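Local coordinates for HpcH/HpaI aldolase (Desulfitobacterium hafniense, PDB 3QZ6), which belongs to the HpcH/HpaI aldolase family and folds as a TIM barrel, found here as a two-chain assembly with bound zinc, at residues Met20-Tyr25 against Ile42-His47; Asp28-Tyr33 against Ser60-Ala65; Val69-Pro74 against Ile87-Phe92; Phe145-Ile150 against Val168-Phe173; Gly208-Phe213 against Gly229-Leu234. All coordinates share one frame; numbering follows the deposited sequence.

Contact 1: Met20-Tyr25 against Ile42-His47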
# COMPACT_ATOMS: atom_id res chain seq x y z
N MSE A 20 11.39 -3.40 0.24
CA MSE A 20 10.91 -4.05 1.45
C MSE A 20 9.38 -4.09 1.47
O MSE A 20 8.72 -3.18 0.96
CB MSE A 20 11.39 -3.29 2.69
CG MSE A 20 12.91 -3.25 2.89
SE MSE A 20 13.59 -5.03 3.23
CE MSE A 20 12.37 -5.57 4.68
N LEU A 21 8.81 -5.16 2.05
CA LEU A 21 7.37 -5.26 2.24
C LEU A 21 7.08 -5.38 3.74
O LEU A 21 7.43 -6.40 4.36
CB LEU A 21 6.82 -6.49 1.51
CG LEU A 21 5.28 -6.55 1.43
CD1 LEU A 21 4.80 -5.58 0.34
CD2 LEU A 21 4.76 -7.97 1.16
N ASN A 22 6.47 -4.35 4.34
CA ASN A 22 6.20 -4.34 5.78
C ASN A 22 4.73 -4.25 6.15
O ASN A 22 4.34 -4.69 7.24
CB ASN A 22 6.92 -3.16 6.46
CG ASN A 22 8.41 -3.36 6.55
OD1 ASN A 22 9.13 -3.15 5.57
ND2 ASN A 22 8.89 -3.77 7.72
N LEU A 23 3.93 -3.66 5.27
CA LEU A 23 2.52 -3.42 5.57
C LEU A 23 1.57 -4.28 4.73
O LEU A 23 0.77 -5.05 5.26
CB LEU A 23 2.17 -1.93 5.32
CG LEU A 23 0.68 -1.56 5.42
CD1 LEU A 23 0.33 -1.20 6.85
CD2 LEU A 23 0.30 -0.39 4.47
N VAL A 24 1.65 -4.12 3.41
CA VAL A 24 0.64 -4.71 2.53
C VAL A 24 0.72 -6.24 2.57
O VAL A 24 1.82 -6.81 2.50
CB VAL A 24 0.79 -4.18 1.09
CG1 VAL A 24 -0.30 -4.79 0.17
CG2 VAL A 24 0.72 -2.64 1.09
N TYR A 25 -0.43 -6.91 2.71
CA TYR A 25 -0.46 -8.37 2.48
C TYR A 25 -1.43 -8.80 1.38
O TYR A 25 -1.48 -9.97 1.01
CB TYR A 25 -0.66 -9.18 3.78
CG TYR A 25 -1.77 -8.72 4.71
CD1 TYR A 25 -1.54 -7.76 5.68
CD2 TYR A 25 -3.04 -9.28 4.63
CE1 TYR A 25 -2.56 -7.34 6.54
CE2 TYR A 25 -4.06 -8.88 5.49
CZ TYR A 25 -3.81 -7.91 6.44
OH TYR A 25 -4.83 -7.50 7.29
N ILE A 42 11.28 -8.18 -0.32
CA ILE A 42 11.65 -8.89 0.89
C ILE A 42 10.57 -8.71 1.92
O ILE A 42 10.27 -7.59 2.32
CB ILE A 42 12.99 -8.39 1.45
CG1 ILE A 42 14.06 -8.36 0.35
CG2 ILE A 42 13.42 -9.24 2.65
CD1 ILE A 42 15.48 -8.19 0.88
N VAL A 43 9.97 -9.81 2.34
CA VAL A 43 8.93 -9.75 3.36
C VAL A 43 9.61 -9.60 4.71
O VAL A 43 10.49 -10.39 5.06
CB VAL A 43 8.06 -11.02 3.35
CG1 VAL A 43 6.99 -10.94 4.45
CG2 VAL A 43 7.40 -11.20 1.96
N ASP A 44 9.21 -8.58 5.47
CA ASP A 44 9.85 -8.32 6.77
C ASP A 44 9.20 -9.12 7.90
O ASP A 44 8.27 -8.64 8.54
CB ASP A 44 9.79 -6.84 7.10
CG ASP A 44 10.84 -6.44 8.14
OD1 ASP A 44 11.39 -7.35 8.79
OD2 ASP A 44 11.11 -5.23 8.30
N CYS A 45 9.67 -10.34 8.15
CA CYS A 45 9.15 -11.13 9.27
C CYS A 45 9.93 -10.86 10.55
O CYS A 45 9.63 -11.43 11.59
CB CYS A 45 9.19 -12.63 8.97
SG CYS A 45 7.89 -13.19 7.87
N GLU A 46 10.94 -10.02 10.47
CA GLU A 46 11.66 -9.63 11.67
C GLU A 46 10.90 -8.53 12.42
O GLU A 46 10.78 -8.57 13.65
CB GLU A 46 13.07 -9.14 11.33
CG GLU A 46 13.86 -8.68 12.55
CD GLU A 46 15.27 -8.25 12.21
OE1 GLU A 46 15.50 -7.83 11.05
OE2 GLU A 46 16.15 -8.35 13.08
N HIS A 47 10.38 -7.56 11.69
CA HIS A 47 9.77 -6.39 12.32
C HIS A 47 8.28 -6.23 12.01
O HIS A 47 7.70 -5.16 12.28
CB HIS A 47 10.49 -5.11 11.86
CG HIS A 47 11.94 -5.05 12.23
ND1 HIS A 47 12.38 -5.14 13.53
CD2 HIS A 47 13.04 -4.87 11.47
CE1 HIS A 47 13.70 -5.03 13.55
NE2 HIS A 47 14.13 -4.86 12.32
O HOH W 1 7.80 -3.18 10.34
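M20 and L21 pair in parallel with I42 and V43 at the first beta-alpha-beta crossover of the TIM barrel, strand 16-21 to helix 29-35 to strand 40-44. The backbone ladder runs through L21: its N donates to I42 O (2.8 Å) and its O receives D44 N (3.0 Å). On the barrel-interior face the selenomethionine M20 bends at chi2 (-65°) and chi3 (-51°), which sets SE 3.8 Å from I42 CB and turns CE against D44 CB, also at 3.8 Å. On the helix-facing side L21 CD2 meets V43 CG2 more loosely, with L58 of helix 52-65 touching both residues. Where the strands end, polar chemistry takes over. N22 ND2 gives D44 OD2 a short but bent bond of 2.7 Å, reaching that oxygen on its anti side but tilted out of the carboxylate plane, with the amide and carboxylate planes 79° apart. D44 OD2 also forms a salt bridge with R72. The other oxygen, OD1, closes an Asx motif by accepting from H47 N (3.1 Å) from above the carboxylate plane. One water accepts a hydrogen bond from N22 ND2 and donates one to H47 O, bridging the two loops that leave the strand ends.

Contact 2: Asp28-Tyr33 against Ser60-Ala65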
# COMPACT_ATOMS: atom_id res chain seq x y z
N ASP A 28 -2.11 -8.92 -4.48
CA ASP A 28 -1.98 -8.12 -5.70
C ASP A 28 -0.83 -7.13 -5.63
O ASP A 28 -0.44 -6.57 -6.66
CB ASP A 28 -3.29 -7.39 -6.04
CG ASP A 28 -4.28 -8.28 -6.77
OD1 ASP A 28 -3.83 -9.15 -7.55
OD2 ASP A 28 -5.51 -8.11 -6.60
N ILE A 29 -0.26 -6.91 -4.44
CA ILE A 29 0.94 -6.08 -4.35
C ILE A 29 2.02 -6.68 -5.25
O ILE A 29 2.87 -5.96 -5.78
CB ILE A 29 1.48 -5.95 -2.91
CG1 ILE A 29 2.56 -4.87 -2.83
CG2 ILE A 29 2.06 -7.30 -2.40
CD1 ILE A 29 2.07 -3.50 -3.24
N VAL A 30 1.98 -7.99 -5.43
CA VAL A 30 2.98 -8.67 -6.27
C VAL A 30 2.84 -8.26 -7.74
O VAL A 30 3.83 -8.04 -8.44
CB VAL A 30 2.84 -10.20 -6.19
CG1 VAL A 30 3.78 -10.88 -7.19
CG2 VAL A 30 3.11 -10.68 -4.77
N ARG A 31 1.60 -8.14 -8.20
CA ARG A 31 1.36 -7.73 -9.58
C ARG A 31 1.71 -6.26 -9.79
O ARG A 31 2.21 -5.87 -10.85
CB ARG A 31 -0.09 -7.99 -9.96
CG ARG A 31 -0.51 -9.43 -9.74
CD ARG A 31 -2.03 -9.50 -9.56
NE ARG A 31 -2.65 -9.51 -10.85
CZ ARG A 31 -3.92 -9.28 -11.15
NH1 ARG A 31 -4.86 -9.00 -10.24
NH2 ARG A 31 -4.25 -9.35 -12.42
N ILE A 32 1.46 -5.45 -8.76
CA ILE A 32 1.86 -4.04 -8.82
C ILE A 32 3.37 -3.93 -8.91
O ILE A 32 3.91 -3.15 -9.69
CB ILE A 32 1.33 -3.28 -7.60
CG1 ILE A 32 -0.17 -2.98 -7.79
CG2 ILE A 32 2.11 -1.98 -7.41
CD1 ILE A 32 -0.84 -2.40 -6.56
N TYR A 33 4.07 -4.74 -8.11
CA TYR A 33 5.53 -4.70 -8.10
C TYR A 33 6.13 -5.22 -9.42
O TYR A 33 7.14 -4.69 -9.90
CB TYR A 33 6.08 -5.45 -6.88
CG TYR A 33 6.06 -4.62 -5.59
CD1 TYR A 33 5.74 -3.27 -5.61
CD2 TYR A 33 6.37 -5.20 -4.37
CE1 TYR A 33 5.74 -2.50 -4.43
CE2 TYR A 33 6.37 -4.45 -3.19
CZ TYR A 33 6.06 -3.11 -3.22
OH TYR A 33 6.07 -2.37 -2.05
N SER A 60 2.37 -17.56 -4.31
CA SER A 60 1.51 -18.13 -5.34
C SER A 60 1.32 -17.20 -6.54
O SER A 60 1.24 -17.65 -7.68
CB SER A 60 0.16 -18.52 -4.75
OG SER A 60 0.33 -19.63 -3.88
N VAL A 61 1.22 -15.91 -6.27
CA VAL A 61 1.10 -14.93 -7.32
C VAL A 61 2.47 -14.65 -7.95
O VAL A 61 2.59 -14.54 -9.16
CB VAL A 61 0.47 -13.62 -6.80
CG1 VAL A 61 0.45 -12.56 -7.90
CG2 VAL A 61 -0.96 -13.88 -6.25
N ALA A 62 3.50 -14.57 -7.12
CA ALA A 62 4.84 -14.25 -7.62
C ALA A 62 5.42 -15.30 -8.55
O ALA A 62 6.18 -14.98 -9.48
CB ALA A 62 5.79 -14.01 -6.45
N LYS A 63 5.10 -16.57 -8.29
CA LYS A 63 5.73 -17.66 -9.02
C LYS A 63 5.45 -17.55 -10.52
O LYS A 63 6.32 -17.83 -11.33
CB LYS A 63 5.25 -19.01 -8.50
CG LYS A 63 5.95 -19.48 -7.23
CD LYS A 63 7.30 -20.12 -7.59
CE LYS A 63 8.10 -20.52 -6.35
NZ LYS A 63 9.20 -21.46 -6.71
N ASN A 64 4.25 -17.12 -10.88
CA ASN A 64 3.93 -16.97 -12.30
C ASN A 64 4.08 -15.54 -12.81
O ASN A 64 3.82 -15.26 -13.98
CB ASN A 64 2.52 -17.49 -12.59
CG ASN A 64 2.42 -19.01 -12.49
OD1 ASN A 64 1.53 -19.54 -11.82
ND2 ASN A 64 3.35 -19.71 -13.13
N ALA A 65 4.47 -14.63 -11.92
CA ALA A 65 4.64 -13.23 -12.31
C ALA A 65 6.10 -12.92 -12.59
O ALA A 65 6.43 -11.84 -13.07
CB ALA A 65 4.08 -12.30 -11.23
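V30 points from helix 29-35 toward segment 60-65 of helix 52-65 and meets three of its residues. With CG1 anti to the backbone N (chi1 174°), that methyl comes up against the backbone of A62, 3.6 Å from CA, and touches A62 CB at 3.8 Å. A65 CB, one turn further along, lies a looser 4.3 Å from the same V30 CG1. V61 approaches from the opposite helix with its own CG1 anti to the backbone N, and this one methyl serves two partners: it lies 3.8 Å from V30 CB and 3.8 Å from R31 CG. The R31 chain crosses V61 at about a right angle. It is the aliphatic start of the arginine that makes the contact. All of this is apolar packing; A65 presents only its methyl, while A62 is met at CA as well as CB, and the axes of the short segments come within 9.2 Å at a crossing angle of -27°, close to parallel. The V30-A62 side is buried, whereas R31 is exposed at the outer edge and P27 also touches V61. In the TIM barrel these are successive outer helices: L58 of helix 52-65 extends the seam to I29 and V30, I29 and Y33 pack inward on L21 of strand 16-21, and I29 and Y33 also touch L242 and T246 of the second subunit.

Contact 3: Val69-Pro74 against Ile87-Phe92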
# COMPACT_ATOMS: atom_id res chain seq x y z
N VAL A 69 10.49 -13.84 -4.20
CA VAL A 69 10.13 -13.43 -2.85
C VAL A 69 11.22 -13.87 -1.89
O VAL A 69 11.53 -15.06 -1.80
CB VAL A 69 8.79 -14.07 -2.41
CG1 VAL A 69 8.40 -13.63 -1.00
CG2 VAL A 69 7.66 -13.73 -3.43
N LEU A 70 11.84 -12.92 -1.19
CA LEU A 70 12.79 -13.27 -0.13
C LEU A 70 12.12 -12.96 1.19
O LEU A 70 11.18 -12.17 1.23
CB LEU A 70 14.08 -12.47 -0.25
CG LEU A 70 14.82 -12.55 -1.59
CD1 LEU A 70 16.07 -11.68 -1.54
CD2 LEU A 70 15.19 -14.01 -1.92
N VAL A 71 12.60 -13.56 2.27
CA VAL A 71 12.05 -13.27 3.59
C VAL A 71 13.17 -12.90 4.56
O VAL A 71 14.20 -13.56 4.62
CB VAL A 71 11.26 -14.45 4.16
CG1 VAL A 71 10.58 -14.05 5.48
CG2 VAL A 71 10.20 -14.94 3.14
N ARG A 72 12.95 -11.84 5.33
CA ARG A 72 13.86 -11.47 6.41
C ARG A 72 13.30 -12.16 7.66
O ARG A 72 12.25 -11.78 8.17
CB ARG A 72 13.86 -9.96 6.59
CG ARG A 72 14.69 -9.42 7.75
CD ARG A 72 14.21 -8.00 8.07
NE ARG A 72 15.28 -7.04 8.00
CZ ARG A 72 15.12 -5.73 7.87
NH1 ARG A 72 13.91 -5.20 7.78
NH2 ARG A 72 16.18 -4.94 7.82
N ILE A 73 14.00 -13.18 8.14
CA ILE A 73 13.48 -13.97 9.25
C ILE A 73 14.07 -13.49 10.57
O ILE A 73 15.18 -12.98 10.60
CB ILE A 73 13.77 -15.46 9.03
CG1 ILE A 73 15.27 -15.70 8.81
CG2 ILE A 73 12.92 -15.98 7.85
CD1 ILE A 73 15.62 -17.17 8.52
N PRO A 74 13.32 -13.64 11.66
CA PRO A 74 13.78 -13.10 12.95
C PRO A 74 14.88 -13.93 13.62
O PRO A 74 15.62 -13.42 14.46
CB PRO A 74 12.51 -13.14 13.80
CG PRO A 74 11.70 -14.28 13.21
CD PRO A 74 11.97 -14.22 11.73
N ILE A 87 7.49 -23.54 0.98
CA ILE A 87 6.36 -22.72 0.50
C ILE A 87 6.71 -22.04 -0.82
O ILE A 87 5.85 -21.89 -1.68
CB ILE A 87 5.94 -21.69 1.57
CG1 ILE A 87 5.23 -22.41 2.74
CG2 ILE A 87 5.02 -20.64 0.98
CD1 ILE A 87 5.21 -21.56 4.05
N GLY A 88 7.96 -21.62 -0.98
CA GLY A 88 8.38 -21.08 -2.27
C GLY A 88 9.14 -19.77 -2.27
O GLY A 88 9.39 -19.19 -3.33
N ALA A 89 9.50 -19.27 -1.09
CA ALA A 89 10.41 -18.14 -1.04
C ALA A 89 11.70 -18.60 -1.69
O ALA A 89 12.10 -19.76 -1.52
CB ALA A 89 10.66 -17.71 0.40
N GLU A 90 12.37 -17.72 -2.43
CA GLU A 90 13.62 -18.13 -3.07
C GLU A 90 14.78 -18.10 -2.09
O GLU A 90 15.86 -18.64 -2.35
CB GLU A 90 13.94 -17.25 -4.28
CG GLU A 90 12.95 -17.42 -5.44
CD GLU A 90 13.50 -16.90 -6.76
OE1 GLU A 90 14.74 -16.76 -6.87
OE2 GLU A 90 12.71 -16.64 -7.69
N GLY A 91 14.55 -17.46 -0.95
CA GLY A 91 15.61 -17.39 0.04
C GLY A 91 15.42 -16.29 1.06
O GLY A 91 14.30 -15.80 1.27
N PHE A 92 16.53 -15.89 1.67
CA PHE A 92 16.48 -15.12 2.91
C PHE A 92 17.45 -13.97 2.98
O PHE A 92 18.53 -14.00 2.40
CB PHE A 92 16.79 -16.06 4.08
CG PHE A 92 15.90 -17.24 4.14
CD1 PHE A 92 14.58 -17.10 4.55
CD2 PHE A 92 16.36 -18.50 3.77
CE1 PHE A 92 13.73 -18.20 4.58
CE2 PHE A 92 15.53 -19.60 3.81
CZ PHE A 92 14.22 -19.46 4.22
O HOH W 2 9.58 -16.66 -4.49
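V71 and F92 are paired in parallel, and the packing is closest around them. V71 N donates to G91 O (3.0 Å), while V71 O lies in the plane of the F92 ring at its edge, 3.6 Å from CD1, and also takes a CA-H...O contact from F92. I73 reaches the same ring obliquely: its CG2, anti to the carbonyl carbon, comes 3.9 Å from F92 CD1. Beside them V71 CG2 touches A89 CB at 3.9 Å. Helix 78-87 covers this side through V81 and L85 on F92 and L84 on I73, completing a right-handed beta-alpha-beta crossover of the TIM barrel from strand 68-72 to strand 91-94. On the barrel-interior face L70 CD2 rests on bare backbone, 3.6 Å from G91 N, where glycine brings no side chain of its own. At the buried V69 the chains are still joined directly, E90 N binding V69 O (2.9 Å). The looser part is confined to the partly exposed G88, just after the helix, which is linked to V69 by a water that accepts a hydrogen bond from V69 N (3.0 Å) and donates one to G88 O. The buried E90 carboxylate turns to other parts of the chain, OE2 accepting from S68 OG and F5 N and OE1 from L6 N.

Contact 4: Phe145-Ile150 against Val168-Phe173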
# COMPACT_ATOMS: atom_id res chain seq x y z
N PHE A 145 18.77 -18.73 -2.43
CA PHE A 145 19.51 -17.49 -2.25
C PHE A 145 19.69 -17.15 -0.77
O PHE A 145 18.72 -17.02 -0.04
CB PHE A 145 18.78 -16.34 -2.96
CG PHE A 145 19.49 -15.02 -2.87
CD1 PHE A 145 20.58 -14.75 -3.68
CD2 PHE A 145 19.07 -14.05 -1.97
CE1 PHE A 145 21.25 -13.53 -3.59
CE2 PHE A 145 19.73 -12.83 -1.88
CZ PHE A 145 20.82 -12.58 -2.69
N ILE A 146 20.94 -17.02 -0.33
CA ILE A 146 21.22 -16.69 1.06
C ILE A 146 21.98 -15.38 1.14
O ILE A 146 23.07 -15.26 0.57
CB ILE A 146 22.09 -17.76 1.75
CG1 ILE A 146 21.42 -19.14 1.69
CG2 ILE A 146 22.37 -17.36 3.20
CD1 ILE A 146 20.01 -19.14 2.17
N MSE A 147 21.45 -14.40 1.86
CA MSE A 147 22.12 -13.11 1.94
C MSE A 147 22.34 -12.70 3.39
O MSE A 147 21.41 -12.73 4.20
CB MSE A 147 21.30 -12.04 1.20
CG MSE A 147 21.90 -10.65 1.29
SE MSE A 147 21.14 -9.43 -0.04
CE MSE A 147 19.34 -9.30 0.70
N ALA A 148 23.58 -12.33 3.72
CA ALA A 148 23.90 -11.91 5.08
C ALA A 148 23.71 -10.41 5.25
O ALA A 148 24.21 -9.62 4.46
CB ALA A 148 25.34 -12.30 5.45
N GLN A 149 22.96 -10.01 6.27
CA GLN A 149 22.83 -8.59 6.56
C GLN A 149 23.74 -8.21 7.72
O GLN A 149 23.69 -8.82 8.78
CB GLN A 149 21.38 -8.21 6.88
CG GLN A 149 21.26 -6.75 7.26
CD GLN A 149 20.01 -6.45 8.06
OE1 GLN A 149 19.07 -5.84 7.56
NE2 GLN A 149 19.99 -6.88 9.33
N ILE A 150 24.58 -7.21 7.50
CA ILE A 150 25.59 -6.80 8.47
C ILE A 150 25.14 -5.56 9.22
O ILE A 150 24.81 -4.54 8.61
CB ILE A 150 26.92 -6.47 7.75
CG1 ILE A 150 27.42 -7.67 6.95
CG2 ILE A 150 27.96 -5.98 8.75
CD1 ILE A 150 27.66 -8.96 7.77
N VAL A 168 27.01 -18.81 1.01
CA VAL A 168 26.62 -17.42 1.20
C VAL A 168 26.65 -16.71 -0.14
O VAL A 168 27.71 -16.58 -0.76
CB VAL A 168 27.54 -16.68 2.17
CG1 VAL A 168 27.12 -15.21 2.28
CG2 VAL A 168 27.52 -17.35 3.54
N ASP A 169 25.50 -16.24 -0.60
CA ASP A 169 25.41 -15.68 -1.95
C ASP A 169 25.73 -14.19 -2.01
O ASP A 169 26.31 -13.71 -2.99
CB ASP A 169 24.02 -15.94 -2.54
CG ASP A 169 23.75 -17.42 -2.72
OD1 ASP A 169 24.56 -18.08 -3.41
OD2 ASP A 169 22.76 -17.94 -2.16
N ALA A 170 25.35 -13.45 -0.98
CA ALA A 170 25.42 -12.01 -1.06
C ALA A 170 25.51 -11.38 0.32
O ALA A 170 25.23 -12.03 1.33
CB ALA A 170 24.19 -11.48 -1.80
N VAL A 171 25.91 -10.11 0.37
CA VAL A 171 25.97 -9.40 1.64
C VAL A 171 25.30 -8.03 1.49
O VAL A 171 25.34 -7.42 0.42
CB VAL A 171 27.44 -9.24 2.13
CG1 VAL A 171 28.23 -8.34 1.19
CG2 VAL A 171 27.47 -8.70 3.55
N ILE A 172 24.67 -7.57 2.56
CA ILE A 172 23.99 -6.28 2.55
C ILE A 172 24.10 -5.67 3.96
O ILE A 172 24.66 -6.28 4.86
CB ILE A 172 22.52 -6.41 2.05
CG1 ILE A 172 21.96 -5.07 1.61
CG2 ILE A 172 21.62 -7.06 3.09
CD1 ILE A 172 20.69 -5.19 0.76
N PHE A 173 23.60 -4.45 4.13
CA PHE A 173 23.71 -3.75 5.41
C PHE A 173 22.35 -3.40 6.00
O PHE A 173 21.37 -3.24 5.27
CB PHE A 173 24.51 -2.46 5.23
CG PHE A 173 25.80 -2.68 4.50
CD1 PHE A 173 26.88 -3.23 5.15
CD2 PHE A 173 25.90 -2.36 3.15
CE1 PHE A 173 28.07 -3.45 4.48
CE2 PHE A 173 27.08 -2.58 2.47
CZ PHE A 173 28.17 -3.13 3.13
O HOH W 3 18.78 -4.30 5.30
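A170 CB is a small bump set into the notch between two larger side chains of strand 145-150: F145 CZ lies 3.7 Å on one flank and M147 CG 3.9 Å on the other. Further along the same barrel-interior face the selenomethionine M147 lays SE against I172 CB (3.9 Å). On the outward face A148 offers only a methyl, and V171 packs alongside A148. With chi1 at 66°, V171 has CG1 between backbone N and carbonyl carbon and CG2 anti to N; CG2 lies on A148 O at 3.5 Å and 3.6 Å from I150 CG1. I150 CB meets F173 CD1 more loosely (4.2 Å). Backbone bonds of the parallel pairing link A148 and I150 to A170 and I172. At the strand start the pattern changes: I146 O accepts from both D169 N (2.9 Å) and the more distant A170 N, and D169 points toward strand 145-150, where its OD2 takes I146 N (2.7 Å) on its anti lone pair. That carboxylate stands 13° from the plane of the F145 ring, and its OD1 has a salt bridge to K7. These are neighbouring strands of the closed TIM barrel: strand 91-94 flanks 145-150, strand 210-215 flanks 170-173, helix 100-110 covers I146 and A148, and helix 191-207 covers V171 and F173.

Contact 5: Gly208-Phe213 against Gly229-Leu234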
# COMPACT_ATOMS: atom_id res chain seq x y z
N GLY A 208 34.29 -13.64 -3.35
CA GLY A 208 33.42 -13.93 -4.48
C GLY A 208 31.94 -13.89 -4.12
O GLY A 208 31.14 -14.70 -4.60
N VAL A 209 31.57 -12.93 -3.28
CA VAL A 209 30.20 -12.78 -2.79
C VAL A 209 29.53 -11.55 -3.41
O VAL A 209 30.15 -10.50 -3.56
CB VAL A 209 30.20 -12.69 -1.24
CG1 VAL A 209 28.87 -12.21 -0.70
CG2 VAL A 209 30.58 -14.05 -0.63
N VAL A 210 28.26 -11.67 -3.78
CA VAL A 210 27.55 -10.55 -4.39
C VAL A 210 27.38 -9.40 -3.40
O VAL A 210 27.11 -9.60 -2.22
CB VAL A 210 26.17 -10.99 -4.94
CG1 VAL A 210 25.33 -9.78 -5.33
CG2 VAL A 210 26.34 -11.92 -6.13
N LYS A 211 27.54 -8.18 -3.90
CA LYS A 211 27.41 -7.00 -3.08
C LYS A 211 25.99 -6.42 -3.17
O LYS A 211 25.44 -6.29 -4.26
CB LYS A 211 28.47 -5.96 -3.48
CG LYS A 211 29.88 -6.39 -3.07
CD LYS A 211 30.97 -5.48 -3.64
CE LYS A 211 31.00 -5.55 -5.16
NZ LYS A 211 32.34 -5.13 -5.68
N GLY A 212 25.40 -6.12 -2.02
CA GLY A 212 24.05 -5.56 -1.99
C GLY A 212 24.10 -4.21 -1.29
O GLY A 212 25.09 -3.88 -0.65
N PHE A 213 23.04 -3.43 -1.43
CA PHE A 213 22.97 -2.14 -0.74
C PHE A 213 21.53 -1.73 -0.51
O PHE A 213 20.69 -1.87 -1.39
CB PHE A 213 23.68 -1.06 -1.55
CG PHE A 213 23.92 0.22 -0.78
CD1 PHE A 213 25.04 0.35 0.02
CD2 PHE A 213 23.03 1.28 -0.88
CE1 PHE A 213 25.27 1.53 0.73
CE2 PHE A 213 23.25 2.46 -0.17
CZ PHE A 213 24.38 2.59 0.63
N GLY A 229 29.77 -1.86 -8.11
CA GLY A 229 29.50 -3.20 -8.63
C GLY A 229 28.46 -3.98 -7.84
O GLY A 229 28.34 -5.19 -7.99
N ALA A 230 27.72 -3.29 -6.99
CA ALA A 230 26.65 -3.95 -6.23
C ALA A 230 25.54 -4.40 -7.18
O ALA A 230 25.00 -3.58 -7.93
CB ALA A 230 26.09 -2.99 -5.21
N GLN A 231 25.19 -5.68 -7.15
CA GLN A 231 24.09 -6.18 -7.99
C GLN A 231 22.75 -6.26 -7.26
O GLN A 231 21.69 -6.17 -7.89
CB GLN A 231 24.42 -7.57 -8.54
CG GLN A 231 25.62 -7.66 -9.45
CD GLN A 231 25.90 -9.10 -9.84
OE1 GLN A 231 26.81 -9.73 -9.31
NE2 GLN A 231 25.10 -9.63 -10.77
N MSE A 232 22.79 -6.45 -5.94
CA MSE A 232 21.55 -6.55 -5.16
C MSE A 232 21.13 -5.18 -4.64
O MSE A 232 21.62 -4.73 -3.61
CB MSE A 232 21.72 -7.52 -3.98
CG MSE A 232 21.57 -8.98 -4.35
SE MSE A 232 19.75 -9.46 -4.92
CE MSE A 232 18.81 -9.28 -3.22
N LEU A 233 20.23 -4.53 -5.36
CA LEU A 233 19.83 -3.18 -5.01
C LEU A 233 18.47 -3.20 -4.33
O LEU A 233 17.50 -3.65 -4.92
CB LEU A 233 19.78 -2.31 -6.27
CG LEU A 233 21.05 -2.40 -7.12
CD1 LEU A 233 20.88 -1.62 -8.43
CD2 LEU A 233 22.27 -1.91 -6.34
N LEU A 234 18.43 -2.72 -3.09
CA LEU A 234 17.23 -2.75 -2.27
C LEU A 234 16.83 -1.33 -1.90
O LEU A 234 17.54 -0.66 -1.15
CB LEU A 234 17.51 -3.55 -0.99
CG LEU A 234 16.31 -3.74 -0.06
CD1 LEU A 234 15.22 -4.50 -0.79
CD2 LEU A 234 16.72 -4.49 1.21
O HOH W 4 27.98 -7.50 -6.72
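The Q231 carboxamide meets V210 through its oxygen, OE1 lying 3.9 Å from V210 CG2 as the two side chains cross at about a right angle, while NE2 is bound by the carbonyls of K14 and L10. The other flat group, the F213 ring, turns outward: it packs edge-to-face with Y197 and meets W224 at about 40°, so its tie to the facing strand is by backbone. F213 N donates to M232 O (2.9 Å) nearly along the C=O axis, and F213 O receives L234 N (3.0 Å). These bonds join strands 210-215 and 232-237, the last two of the eight-stranded TIM barrel, through a beta-alpha-beta crossover with helix 223-227. G212 has no side chain, and CB of the selenomethionine M232 packs close on G212 CA (3.6 Å); M232 CG then touches V210 CG1 at 4.0 Å. K211 O accepts from M232 N (3.1 Å) and, weakly, from Q231 N. K211 itself bends at chi3 (-63°), which carries CE over the Schellman motif at G229 that ends helix 223-227, 3.9 Å from G229 O. Its NZ goes on to a salt bridge with D205 and a bond to R228 O. At this more exposed edge a water accepts a hydrogen bond from K211 N and donates one to G229 O (2.7 Å), bridging the two ahead of the strand pairing.

Contacts 1, 3, 4 and 5 are buried strand pairings of one closed barrel; contact 2 alone is helix on helix, partly buried in the outer layer. Probable backbone hydrogen bonds such as E90 O to F145 N (3 and 4) and V171 N to V210 O (4 and 5) join neighbouring contacts. Across the interior, apolar tips meet, I42 with M147 and L70 with M232, while M20 touches L234 on the neighbouring strand. Contact 2 backs contact 1, where L21 packs on I29 and Y33, and reaches contact 3 through A62 and V69. Contacts 1 and 4 each use an aspartate carboxylate at a strand end, whereas the interface of contact 2 is apolar. A water bridges polar atoms in each strand contact.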